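Local coordinates for protein pyruvate kinase (Pyrobaculum aerophilum, PDB 3QTG) that catalyses the last step of glycolysis, interconverting phosphoenolpyruvate with ADP and pyruvate with ATP, as a homotetramer that depends on a divalent metal cation, at residues Asp130-Leu135 with Leu141-Thr146; Thr385-Ile390 with Val399-Pro404. One frame throughout, in Å; residues are numbered along the deposited sequence.

Interactions 1 and 2 lie on opposite sides of the chain's centre, their own centres about 50 Å apart, and share no element of structure. Both are buried, but they are built differently. Interaction 1 joins two neighbouring strands of one hairpin, so main-chain hydrogen bonds set the register and apolar side chains close over one face, while its other face carries a partly exposed lysine. Interaction 2 packs a helix on a strand in the C-terminal alpha/beta domain; no hydrogen bond crosses it, and the smaller interface consists of aliphatic carbons alone. A polar site adjoins it at the start of the helix, where a sulfate ion is bound.

Interaction 1 (Asp130-Leu135 with Leu141-Thr146); sequences DVILML and LKVTNT
Ile132 lays its CD1 methyl against CG2 of Val143, the two side chains crossing at about a right angle. At 3.4 Å between Ile132 CD1 and Val143 CG2 the pair is tighter than ordinary van der Waals contact. With CG1 of Ile132 beside its own backbone N (chi1 -70°) and the chain extended at chi2, the delta methyl reaches out to Val143 CG2. On the same face, Met134 bends at chi2 and chi3 and brings CE to within 3.8 Å of Leu141 CD2, again crosswise; Ile167 of the adjoining strand 167-169 touches both Ile132 and Met134. On the opposite face, Val131 is buried and Lys142 only partly exposed: the CG2 branch of Val131 meets CE of Lys142 at 4.1 Å, the last carbon before the ammonium group.

The backbones are antiparallel. Ile132 and Leu141 form a hydrogen-bonded pair, in which Ile132 N reaches Leu141 O at 2.9 Å in a nearly straight bond. The return bond, from Leu141 N to Ile132 O at 3.0 Å, is more bent. Val143 N adds a bond of 2.9 Å to Asp130 O. Leu141 O also receives a CH contact from Val131 CA at 3.4 Å. The carboxylate of Asp130 turns to other partners, a salt bridge with Lys172 and the backbone N of Glu127.

These strands form a beta hairpin within the mixed sheet that stands apart from the TIM barrel, the B domain of pyruvate kinases. Met134 lies near Lys165, which by similarity binds ATP, placing the hairpin close to the probable nucleotide site.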
loop_
_atom_site.group_PDB
_atom_site.type_symbol
_atom_site.label_atom_id
_atom_site.label_comp_id
_atom_site.label_asym_id
_atom_site.label_seq_id
_atom_site.Cartn_x
_atom_site.Cartn_y
_atom_site.Cartn_z
ATOM N N ASP A 130 -27.717 22.097 34.215
ATOM C CA ASP A 130 -27.031 22.872 33.182
ATOM C C ASP A 130 -26.340 24.039 33.834
ATOM O O ASP A 130 -26.762 24.485 34.904
ATOM C CB ASP A 130 -28.008 23.431 32.143
ATOM C CG ASP A 130 -28.299 22.455 31.028
ATOM O OD1 ASP A 130 -27.430 21.591 30.737
ATOM O OD2 ASP A 130 -29.398 22.555 30.443
ATOM N N VAL A 131 -25.314 24.555 33.164
ATOM C CA VAL A 131 -24.567 25.720 33.628
ATOM C C VAL A 131 -24.793 26.909 32.673
ATOM O O VAL A 131 -24.610 26.803 31.447
ATOM C CB VAL A 131 -23.063 25.414 33.746
ATOM C CG1 VAL A 131 -22.277 26.651 34.168
ATOM C CG2 VAL A 131 -22.820 24.200 34.716
ATOM N N ILE A 132 -25.199 28.030 33.261
ATOM C CA ILE A 132 -25.508 29.237 32.535
ATOM C C ILE A 132 -24.280 30.143 32.582
ATOM O O ILE A 132 -23.690 30.322 33.637
ATOM C CB ILE A 132 -26.728 29.936 33.170
ATOM C CG1 ILE A 132 -28.001 29.119 32.907
ATOM C CG2 ILE A 132 -26.871 31.377 32.657
ATOM C CD1 ILE A 132 -29.087 29.476 33.859
ATOM N N LEU A 133 -23.903 30.708 31.443
ATOM C CA LEU A 133 -22.681 31.504 31.345
ATOM C C LEU A 133 -22.962 32.948 30.987
ATOM O O LEU A 133 -23.593 33.244 29.984
ATOM C CB LEU A 133 -21.727 30.917 30.293
ATOM C CG LEU A 133 -21.321 29.452 30.434
ATOM C CD1 LEU A 133 -20.592 29.000 29.149
ATOM C CD2 LEU A 133 -20.445 29.307 31.684
ATOM N N MET A 134 -22.432 33.836 31.803
ATOM C CA MET A 134 -22.625 35.250 31.648
ATOM C C MET A 134 -21.270 35.889 31.831
ATOM O O MET A 134 -20.374 35.294 32.430
ATOM C CB MET A 134 -23.573 35.754 32.725
ATOM C CG MET A 134 -24.836 34.906 32.839
ATOM S SD MET A 134 -26.304 35.898 32.991
ATOM C CE MET A 134 -26.713 35.546 34.673
ATOM N N LEU A 135 -21.123 37.107 31.334
ATOM C CA LEU A 135 -19.879 37.839 31.491
ATOM C C LEU A 135 -18.772 37.049 30.774
ATOM O O LEU A 135 -17.699 36.805 31.330
ATOM C CB LEU A 135 -19.593 38.067 32.991
ATOM C CG LEU A 135 -20.319 39.211 33.739
ATOM C CD1 LEU A 135 -21.697 39.576 33.176
ATOM C CD2 LEU A 135 -20.400 38.970 35.253
ATOM N N LEU A 141 -23.560 29.879 36.646
ATOM C CA LEU A 141 -24.676 29.611 37.538
ATOM C C LEU A 141 -25.170 28.198 37.275
ATOM O O LEU A 141 -25.433 27.836 36.131
ATOM C CB LEU A 141 -25.852 30.586 37.334
ATOM C CG LEU A 141 -25.947 32.121 37.190
ATOM C CD1 LEU A 141 -26.319 32.895 38.501
ATOM C CD2 LEU A 141 -24.818 32.792 36.387
ATOM N N LYS A 142 -25.322 27.426 38.346
ATOM C CA LYS A 142 -25.733 26.030 38.252
ATOM C C LYS A 142 -27.260 25.965 38.390
ATOM O O LYS A 142 -27.796 26.361 39.414
ATOM C CB LYS A 142 -25.096 25.240 39.400
ATOM C CG LYS A 142 -24.427 23.949 39.031
ATOM C CD LYS A 142 -25.216 23.057 38.099
ATOM C CE LYS A 142 -24.333 21.873 37.681
ATOM N NZ LYS A 142 -24.039 20.985 38.844
ATOM N N VAL A 143 -27.947 25.451 37.377
ATOM C CA VAL A 143 -29.419 25.359 37.381
ATOM C C VAL A 143 -29.974 24.277 38.343
ATOM O O VAL A 143 -29.687 23.086 38.216
ATOM C CB VAL A 143 -29.985 25.181 35.952
ATOM C CG1 VAL A 143 -31.518 25.125 35.955
ATOM C CG2 VAL A 143 -29.488 26.306 35.040
ATOM N N THR A 144 -30.803 24.718 39.286
ATOM C CA THR A 144 -31.292 23.871 40.370
ATOM C C THR A 144 -32.792 23.565 40.315
ATOM O O THR A 144 -33.280 22.661 40.999
ATOM C CB THR A 144 -30.976 24.515 41.724
ATOM O OG1 THR A 144 -31.513 25.845 41.756
ATOM C CG2 THR A 144 -29.461 24.543 41.968
ATOM N N ASN A 145 -33.521 24.331 39.517
ATOM C CA ASN A 145 -34.949 24.118 39.339
ATOM C C ASN A 145 -35.398 24.906 38.129
ATOM O O ASN A 145 -34.815 25.952 37.828
ATOM C CB ASN A 145 -35.744 24.539 40.593
ATOM C CG ASN A 145 -37.091 23.847 40.688
ATOM O OD1 ASN A 145 -37.397 22.953 39.900
ATOM N ND2 ASN A 145 -37.901 24.256 41.652
ATOM N N THR A 146 -36.416 24.387 37.440
ATOM C CA THR A 146 -36.991 24.997 36.230
ATOM C C THR A 146 -38.505 24.876 36.303
ATOM O O THR A 146 -39.027 23.973 36.945
ATOM C CB THR A 146 -36.503 24.304 34.921
ATOM O OG1 THR A 146 -37.061 22.988 34.837
ATOM C CG2 THR A 146 -34.979 24.181 34.870
#

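Interaction 2 (Thr385-Ile390 with Val399-Pro404); sequences TLARRI and VYVGTP. With SO4 (sulfate ion), chain C.
Ala387 turns its methyl toward Val401, where it lies equally close to both branches: Ala387 CB is 3.8 Å from Val401 CG1 and likewise from CG2. With CG1 anti to the backbone N (chi1 -177°), Val401 presents both methyls to the alanine CB. One turn further along the helix, Ile390 approaches Val399 more loosely, its CG2 branch 4.3 Å from Val399 CG1. Spacings of three residues on the helix and two on the strand thus bring both pairs onto facing sides. Leu418 of the neighbouring strand touches Ala387, Val399 and Val401, while Val379 of strand 376-380 touches Ile390 and Val399, extending the apolar layer.

At the helix start, a sulfate ion, probably from the crystallisation liquor, accepts a nearly straight bond of 2.9 Å from Leu386 N to its O3 (170° at the hydrogen). Its O2 takes Thr385 N at 3.2 Å and a weak bond from Thr385 OG1. Ser381, Met382, Ser383 and Tyr428 complete this anion site.

Strand 376-380, helix 385-391 and strand 399-403 make a beta-alpha-beta crossover between neighbouring parallel strands of the C-terminal alpha/beta domain of pyruvate kinase.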
loop_
_atom_site.group_PDB
_atom_site.type_symbol
_atom_site.label_atom_id
_atom_site.label_comp_id
_atom_site.label_asym_id
_atom_site.label_seq_id
_atom_site.Cartn_x
_atom_site.Cartn_y
_atom_site.Cartn_z
ATOM N N THR A 385 -12.482 27.880 -10.109
ATOM C CA THR A 385 -12.896 26.473 -9.901
ATOM C C THR A 385 -11.735 25.432 -9.920
ATOM O O THR A 385 -11.591 24.627 -9.000
ATOM C CB THR A 385 -13.984 26.074 -10.910
ATOM O OG1 THR A 385 -15.015 27.084 -10.930
ATOM C CG2 THR A 385 -14.609 24.707 -10.554
ATOM N N LEU A 386 -10.901 25.453 -10.954
ATOM C CA LEU A 386 -9.821 24.486 -11.034
ATOM C C LEU A 386 -8.763 24.807 -9.989
ATOM O O LEU A 386 -8.169 23.886 -9.399
ATOM C CB LEU A 386 -9.209 24.420 -12.440
ATOM C CG LEU A 386 -8.115 23.357 -12.671
ATOM C CD1 LEU A 386 -8.581 21.916 -12.357
ATOM C CD2 LEU A 386 -7.555 23.460 -14.098
ATOM N N ALA A 387 -8.537 26.103 -9.747
ATOM C CA ALA A 387 -7.514 26.530 -8.784
ATOM C C ALA A 387 -7.819 25.967 -7.408
ATOM O O ALA A 387 -6.951 25.377 -6.765
ATOM C CB ALA A 387 -7.422 28.052 -8.728
ATOM N N ARG A 388 -9.064 26.145 -6.966
ATOM C CA ARG A 388 -9.570 25.502 -5.744
ATOM C C ARG A 388 -9.507 23.966 -5.749
ATOM O O ARG A 388 -9.180 23.354 -4.728
ATOM C CB ARG A 388 -11.003 25.955 -5.456
ATOM C CG ARG A 388 -11.088 27.381 -4.891
ATOM C CD ARG A 388 -12.558 27.816 -4.748
ATOM N NE ARG A 388 -12.684 29.272 -4.645
ATOM C CZ ARG A 388 -12.793 29.913 -3.485
ATOM N NH1 ARG A 388 -12.804 29.224 -2.340
ATOM N NH2 ARG A 388 -12.904 31.238 -3.461
ATOM N N ARG A 389 -9.839 23.337 -6.873
ATOM C CA ARG A 389 -9.771 21.887 -6.918
ATOM C C ARG A 389 -8.316 21.394 -6.756
ATOM O O ARG A 389 -8.072 20.375 -6.138
ATOM C CB ARG A 389 -10.416 21.338 -8.188
ATOM C CG ARG A 389 -10.512 19.809 -8.209
ATOM C CD ARG A 389 -11.070 19.271 -9.524
ATOM N NE ARG A 389 -12.192 20.065 -10.010
ATOM C CZ ARG A 389 -13.447 19.946 -9.597
ATOM N NH1 ARG A 389 -14.382 20.753 -10.104
ATOM N NH2 ARG A 389 -13.775 19.036 -8.681
ATOM N N ILE A 390 -7.360 22.132 -7.296
ATOM C CA ILE A 390 -5.949 21.794 -7.122
ATOM C C ILE A 390 -5.537 21.970 -5.668
ATOM O O ILE A 390 -4.909 21.072 -5.096
ATOM C CB ILE A 390 -5.013 22.607 -8.076
ATOM C CG1 ILE A 390 -5.036 21.986 -9.485
ATOM C CG2 ILE A 390 -3.569 22.630 -7.541
ATOM C CD1 ILE A 390 -4.734 22.963 -10.578
ATOM N N VAL A 399 1.112 27.821 -5.807
ATOM C CA VAL A 399 0.339 27.615 -7.022
ATOM C C VAL A 399 0.005 28.990 -7.577
ATOM O O VAL A 399 -0.785 29.755 -6.986
ATOM C CB VAL A 399 -0.956 26.774 -6.752
ATOM C CG1 VAL A 399 -1.740 26.507 -8.050
ATOM C CG2 VAL A 399 -0.620 25.473 -6.039
ATOM N N TYR A 400 0.624 29.327 -8.704
ATOM C CA TYR A 400 0.344 30.597 -9.379
ATOM C C TYR A 400 -0.941 30.483 -10.164
ATOM O O TYR A 400 -1.103 29.558 -10.976
ATOM C CB TYR A 400 1.497 30.965 -10.296
ATOM C CG TYR A 400 2.770 31.076 -9.513
ATOM C CD1 TYR A 400 3.053 32.235 -8.778
ATOM C CD2 TYR A 400 3.661 30.008 -9.451
ATOM C CE1 TYR A 400 4.211 32.338 -8.038
ATOM C CE2 TYR A 400 4.828 30.103 -8.708
ATOM C CZ TYR A 400 5.091 31.278 -8.010
ATOM O OH TYR A 400 6.242 31.380 -7.275
ATOM N N VAL A 401 -1.869 31.394 -9.907
ATOM C CA VAL A 401 -3.146 31.350 -10.586
ATOM C C VAL A 401 -3.356 32.642 -11.343
ATOM O O VAL A 401 -3.400 33.705 -10.747
ATOM C CB VAL A 401 -4.326 31.140 -9.600
ATOM C CG1 VAL A 401 -5.649 31.013 -10.347
ATOM C CG2 VAL A 401 -4.083 29.929 -8.690
ATOM N N GLY A 402 -3.493 32.547 -12.660
ATOM C CA GLY A 402 -3.854 33.692 -13.457
ATOM C C GLY A 402 -5.355 33.700 -13.577
ATOM O O GLY A 402 -5.963 32.639 -13.776
ATOM N N THR A 403 -5.954 34.883 -13.437
ATOM C CA THR A 403 -7.386 35.065 -13.657
ATOM C C THR A 403 -7.692 36.445 -14.282
ATOM O O THR A 403 -7.011 37.426 -13.982
ATOM C CB THR A 403 -8.222 34.801 -12.336
ATOM O OG1 THR A 403 -9.622 34.879 -12.613
ATOM C CG2 THR A 403 -7.889 35.773 -11.223
ATOM N N PRO A 404 -8.704 36.528 -15.166
ATOM C CA PRO A 404 -9.069 37.877 -15.673
ATOM C C PRO A 404 -10.066 38.639 -14.788
ATOM O O PRO A 404 -10.458 39.761 -15.114
ATOM C CB PRO A 404 -9.696 37.581 -17.046
ATOM C CG PRO A 404 -10.172 36.132 -16.966
ATOM C CD PRO A 404 -9.526 35.459 -15.772
HETATM S S SO4 C . -12.287 27.723 -14.050
HETATM O O1 SO4 C . -11.771 28.501 -15.154
HETATM O O2 SO4 C . -13.104 28.605 -13.206
HETATM O O3 SO4 C . -11.193 27.177 -13.248
HETATM O O4 SO4 C . -13.113 26.600 -14.493
#